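Putative aldo/keto reductase (Salmonella enterica subsp. enterica serovar Typhimurium, PDB 4R9O) probably acts as an NADP-dependent oxidoreductase of the aldo/keto reductase family, built on a TIM barrel. Local coordinates at residues C[8-11]-C[16-19]; C[201-206]-C[255-260]. All coordinates share one frame; numbering follows the deposited sequence.

Contact 1: residues C[8-11]-C[16-19]; sequences VTIA and EFSR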
loop_
_atom_site.group_PDB
_atom_site.type_symbol
_atom_site.label_atom_id
_atom_site.label_comp_id
_atom_site.label_asym_id
_atom_site.label_seq_id
_atom_site.Cartn_x
_atom_site.Cartn_y
_atom_site.Cartn_z
ATOM N N VAL C 8 -8.897 34.695 -18.030
ATOM C CA VAL C 8 -8.358 33.542 -18.729
ATOM C C VAL C 8 -9.470 32.748 -19.398
ATOM O O VAL C 8 -10.567 32.619 -18.858
ATOM C CB VAL C 8 -7.556 32.617 -17.769
ATOM C CG1 VAL C 8 -6.289 33.307 -17.276
ATOM C CG2 VAL C 8 -8.409 32.177 -16.595
ATOM N N THR C 9 -9.199 32.247 -20.595
ATOM C CA THR C 9 -10.106 31.300 -21.230
ATOM C C THR C 9 -9.778 29.906 -20.707
ATOM O O THR C 9 -8.674 29.414 -20.908
ATOM C CB THR C 9 -9.989 31.345 -22.763
ATOM O OG1 THR C 9 -10.189 32.691 -23.210
ATOM C CG2 THR C 9 -11.032 30.444 -23.409
ATOM N N ILE C 10 -10.730 29.266 -20.035
ATOM C CA ILE C 10 -10.408 28.041 -19.307
ATOM C C ILE C 10 -10.342 26.793 -20.187
ATOM O O ILE C 10 -9.742 25.795 -19.794
ATOM C CB ILE C 10 -11.408 27.799 -18.173
ATOM C CG1 ILE C 10 -12.772 27.398 -18.743
ATOM C CG2 ILE C 10 -11.520 29.054 -17.311
ATOM C CD1 ILE C 10 -13.793 27.090 -17.692
ATOM N N ALA C 11 -10.928 26.855 -21.380
ATOM C CA ALA C 11 -10.967 25.708 -22.288
ATOM C C ALA C 11 -11.209 26.218 -23.709
ATOM O O ALA C 11 -11.703 27.334 -23.865
ATOM C CB ALA C 11 -12.065 24.739 -21.852
ATOM N N GLU C 16 -14.720 32.769 -20.319
ATOM C CA GLU C 16 -13.613 33.544 -19.800
ATOM C C GLU C 16 -13.832 33.773 -18.310
ATOM O O GLU C 16 -14.837 34.372 -17.907
ATOM C CB GLU C 16 -13.499 34.865 -20.555
ATOM C CG GLU C 16 -12.312 35.719 -20.175
ATOM C CD GLU C 16 -12.208 36.961 -21.041
ATOM O OE1 GLU C 16 -12.627 38.048 -20.584
ATOM O OE2 GLU C 16 -11.714 36.845 -22.186
ATOM N N PHE C 17 -12.901 33.272 -17.501
ATOM C CA PHE C 17 -12.969 33.412 -16.047
ATOM C C PHE C 17 -11.883 34.337 -15.513
ATOM O O PHE C 17 -10.934 34.686 -16.218
ATOM C CB PHE C 17 -12.838 32.048 -15.356
ATOM C CG PHE C 17 -14.079 31.197 -15.420
ATOM C CD1 PHE C 17 -15.260 31.695 -15.944
ATOM C CD2 PHE C 17 -14.060 29.892 -14.943
ATOM C CE1 PHE C 17 -16.399 30.911 -16.004
ATOM C CE2 PHE C 17 -15.204 29.098 -14.995
ATOM C CZ PHE C 17 -16.372 29.612 -15.523
ATOM N N SER C 18 -12.018 34.745 -14.258
ATOM C CA SER C 18 -10.888 35.378 -13.592
ATOM C C SER C 18 -9.952 34.248 -13.137
ATOM O O SER C 18 -10.413 33.174 -12.774
ATOM C CB SER C 18 -11.350 36.262 -12.425
ATOM O OG SER C 18 -12.075 35.517 -11.464
ATOM N N ARG C 19 -8.647 34.487 -13.191
ATOM C CA ARG C 19 -7.639 33.486 -12.846
ATOM C C ARG C 19 -7.773 32.985 -11.407
ATOM O O ARG C 19 -7.451 31.835 -11.100
ATOM C CB ARG C 19 -6.242 34.069 -13.068
ATOM C CG ARG C 19 -5.126 33.065 -13.015
ATOM C CD ARG C 19 -3.805 33.759 -13.249
ATOM N NE ARG C 19 -2.730 32.793 -13.392
ATOM C CZ ARG C 19 -1.459 33.120 -13.561
ATOM N NH1 ARG C 19 -1.109 34.401 -13.604
ATOM N NH2 ARG C 19 -0.543 32.164 -13.679
#
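V8 and F17 face each other as an antiparallel hydrogen-bonded pair, and each backbone group of this pair is used. V8 N gives its hydrogen to F17 O at 2.7 Å, with an N-H...O angle of 161°. In return F17 N donates to V8 O at 2.8 Å. V8 O is held a second time, by a CA-H...O contact from E16 CA at 3.3 Å, and the CG of E16 lies alongside the same oxygen. One step along, T9 and E16 form the non-hydrogen-bonded pair, their side chains on the exposed face. E16 swings CG anti to its backbone nitrogen (chi1 -176°) and runs extended to a carboxylate that is paid for by a salt bridge to R7. Across the sheet from E16 the contact turns apolar. I10, just past its strand, lays two branches obliquely against the F17 ring, CG2 3.6 Å from CD2 of F17 and CD1 3.6 Å from CE2 of F17. V8 CG2 rests 4.0 Å from R19 CA. V8, I10 and F17 all reach L261 of a barrel strand. S18 bonds to the start of strand 51-53, its N to T51 OG1 and its OG to T50 N, and OG also to F20 O of its own strand; backbone bonds tie I10 to R208 and R19 to Q6, and the R19 guanidinium pairs with E279. This is the N-terminal beta hairpin that closes the N-terminal end of the barrel in aldo/keto reductases, and its second strand runs on into the barrel. Mutual satisfaction of the paired amides and carbonyls, with R7 and E279 meeting the charged ends of E16 and R19, probably lets the hairpin turn V8 and F17, with I10 beside them, toward the barrel at little polar cost.

Contact 2: residues C[201-206]-C[255-260]; sequences QLQQLR and RLPSQP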
loop_
_atom_site.group_PDB
_atom_site.type_symbol
_atom_site.label_atom_id
_atom_site.label_comp_id
_atom_site.label_asym_id
_atom_site.label_seq_id
_atom_site.Cartn_x
_atom_site.Cartn_y
_atom_site.Cartn_z
ATOM N N GLN C 201 -3.572 15.053 -18.583
ATOM C CA GLN C 201 -4.710 15.069 -19.489
ATOM C C GLN C 201 -5.239 16.491 -19.702
ATOM O O GLN C 201 -5.573 16.876 -20.821
ATOM C CB GLN C 201 -5.843 14.177 -18.960
ATOM C CG GLN C 201 -7.101 14.255 -19.805
ATOM C CD GLN C 201 -8.271 13.556 -19.165
ATOM O OE1 GLN C 201 -8.689 13.920 -18.067
ATOM N NE2 GLN C 201 -8.778 12.514 -19.820
ATOM N N LEU C 202 -5.329 17.264 -18.626
ATOM C CA LEU C 202 -5.875 18.619 -18.722
ATOM C C LEU C 202 -4.951 19.516 -19.545
ATOM O O LEU C 202 -5.414 20.241 -20.424
ATOM C CB LEU C 202 -6.111 19.221 -17.328
ATOM C CG LEU C 202 -7.187 18.475 -16.528
ATOM C CD1 LEU C 202 -7.317 19.051 -15.122
ATOM C CD2 LEU C 202 -8.543 18.522 -17.260
ATOM N N GLN C 203 -3.652 19.460 -19.271
ATOM C CA GLN C 203 -2.696 20.196 -20.090
ATOM C C GLN C 203 -2.796 19.765 -21.555
ATOM O O GLN C 203 -2.766 20.598 -22.451
ATOM C CB GLN C 203 -1.255 20.011 -19.597
ATOM C CG GLN C 203 -0.274 20.814 -20.435
ATOM C CD GLN C 203 1.196 20.564 -20.127
ATOM O OE1 GLN C 203 1.571 20.118 -19.039
ATOM N NE2 GLN C 203 2.038 20.876 -21.093
ATOM N N GLN C 204 -2.943 18.468 -21.802
ATOM C CA GLN C 204 -2.970 17.972 -23.174
ATOM C C GLN C 204 -4.171 18.540 -23.924
ATOM O O GLN C 204 -4.057 18.966 -25.069
ATOM C CB GLN C 204 -3.015 16.437 -23.201
ATOM C CG GLN C 204 -3.051 15.857 -24.607
ATOM C CD GLN C 204 -3.085 14.339 -24.613
ATOM O OE1 GLN C 204 -2.536 13.692 -23.726
ATOM N NE2 GLN C 204 -3.739 13.767 -25.615
ATOM N N LEU C 205 -5.317 18.548 -23.259
ATOM C CA LEU C 205 -6.555 19.037 -23.853
ATOM C C LEU C 205 -6.686 20.557 -23.809
ATOM O O LEU C 205 -7.656 21.099 -24.318
ATOM C CB LEU C 205 -7.760 18.398 -23.150
ATOM C CG LEU C 205 -7.880 16.885 -23.282
ATOM C CD1 LEU C 205 -9.154 16.399 -22.610
ATOM C CD2 LEU C 205 -7.879 16.502 -24.736
ATOM N N ARG C 206 -5.705 21.228 -23.206
ATOM C CA ARG C 206 -5.713 22.685 -23.014
ATOM C C ARG C 206 -6.926 23.150 -22.210
ATOM O O ARG C 206 -7.512 24.197 -22.487
ATOM C CB ARG C 206 -5.656 23.413 -24.354
ATOM C CG ARG C 206 -4.452 22.976 -25.209
ATOM C CD ARG C 206 -4.195 23.886 -26.398
ATOM N NE ARG C 206 -3.061 23.395 -27.183
ATOM C CZ ARG C 206 -1.785 23.647 -26.905
ATOM N NH1 ARG C 206 -1.459 24.413 -25.866
ATOM N NH2 ARG C 206 -0.828 23.148 -27.675
ATOM N N ARG C 255 2.309 27.972 -10.821
ATOM C CA ARG C 255 3.497 27.595 -11.589
ATOM C C ARG C 255 3.267 26.311 -12.402
ATOM O O ARG C 255 3.966 26.055 -13.382
ATOM C CB ARG C 255 4.696 27.434 -10.641
ATOM C CG ARG C 255 6.033 27.071 -11.306
ATOM C CD ARG C 255 6.421 28.082 -12.372
ATOM N NE ARG C 255 7.653 27.705 -13.069
ATOM C CZ ARG C 255 7.702 26.850 -14.089
ATOM N NH1 ARG C 255 8.865 26.582 -14.672
ATOM N NH2 ARG C 255 6.589 26.264 -14.528
ATOM N N LEU C 256 2.277 25.514 -12.002
ATOM C CA LEU C 256 1.972 24.264 -12.700
ATOM C C LEU C 256 1.594 24.512 -14.157
ATOM O O LEU C 256 0.845 25.436 -14.458
ATOM C CB LEU C 256 0.842 23.515 -11.995
ATOM C CG LEU C 256 1.153 22.997 -10.582
ATOM C CD1 LEU C 256 -0.057 22.282 -9.984
ATOM C CD2 LEU C 256 2.355 22.068 -10.615
ATOM N N PRO C 257 2.104 23.670 -15.072
ATOM C CA PRO C 257 1.848 23.860 -16.507
ATOM C C PRO C 257 0.409 23.522 -16.954
ATOM O O PRO C 257 0.067 23.805 -18.101
ATOM C CB PRO C 257 2.868 22.930 -17.167
ATOM C CG PRO C 257 3.132 21.882 -16.145
ATOM C CD PRO C 257 3.032 22.554 -14.812
ATOM N N SER C 258 -0.422 22.952 -16.086
ATOM C CA SER C 258 -1.861 22.887 -16.380
ATOM C C SER C 258 -2.525 24.261 -16.191
ATOM O O SER C 258 -3.670 24.477 -16.604
ATOM C CB SER C 258 -2.558 21.840 -15.506
ATOM O OG SER C 258 -2.197 21.971 -14.142
ATOM N N GLN C 259 -1.789 25.185 -15.580
ATOM C CA GLN C 259 -2.251 26.567 -15.361
ATOM C C GLN C 259 -3.576 26.646 -14.592
ATOM O O GLN C 259 -4.556 27.176 -15.095
ATOM C CB GLN C 259 -2.376 27.296 -16.702
ATOM C CG GLN C 259 -1.105 27.220 -17.549
ATOM C CD GLN C 259 -1.210 28.010 -18.845
ATOM O OE1 GLN C 259 -1.225 29.240 -18.830
ATOM N NE2 GLN C 259 -1.286 27.305 -19.970
ATOM N N PRO C 260 -3.591 26.134 -13.351
ATOM C CA PRO C 260 -4.806 26.091 -12.529
ATOM C C PRO C 260 -5.340 27.475 -12.145
ATOM O O PRO C 260 -4.578 28.448 -12.090
ATOM C CB PRO C 260 -4.353 25.337 -11.266
ATOM C CG PRO C 260 -3.045 24.687 -11.633
ATOM C CD PRO C 260 -2.426 25.616 -12.617
#
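The flat terminal amide of Q203 turns one face to P257, with two different groups over it: P257 CB, 4.1 Å from Q203 CD, and the P257 carbonyl oxygen, 4.0 Å from Q203 CD. The proline meets the amide by the CB-CG rim of its ring, off toward one end of the group, and the contact is van der Waals in kind. Q203 reaches across because CG stands anti to the backbone N (chi1 -178°) and the chain continues extended. Nearer the helix the approach is looser, Q203 CB lying 4.4 Å from S258 CA. Both partners belong to the TIM barrel's N-terminal end, where helices hand over to strands: R206, with positive phi, makes a Schellman motif after the last turn of helix 198-205, and L256 to Q259 make a type I turn, closed by Q259 N to L256 O at 2.9 Å, just before strand 261-264. P257 and S258 are the two central residues of that turn. The second subunit packs against this side. Its M137 touches both Q203 and P257, its R174 takes the carbonyl oxygens of Q203 and Q204, and its D140 forms a salt bridge with R206.

From the N terminus, contact 1 comes first: 16-19 folds straight back on 8-11, closing a short hairpin loop as the chain starts its first barrel strand, 16-23. Contact 2 opens only much later, at helix 198-205, and closes a far longer loop of 48 residues when the turn ahead of strand 261-264 arrives. The two are in series, neither nested nor crossed. The centres of contact 1 and contact 2 are 13 Å apart and their nearest atoms about 4 Å apart, without touching. R208, between helix 198-205 and strand 210-212, bridges them: it shares a backbone hydrogen bond with I10 and gives its NE to Q259 O. Hairpin, helix end and turn thus meet at the barrel's N-terminal end.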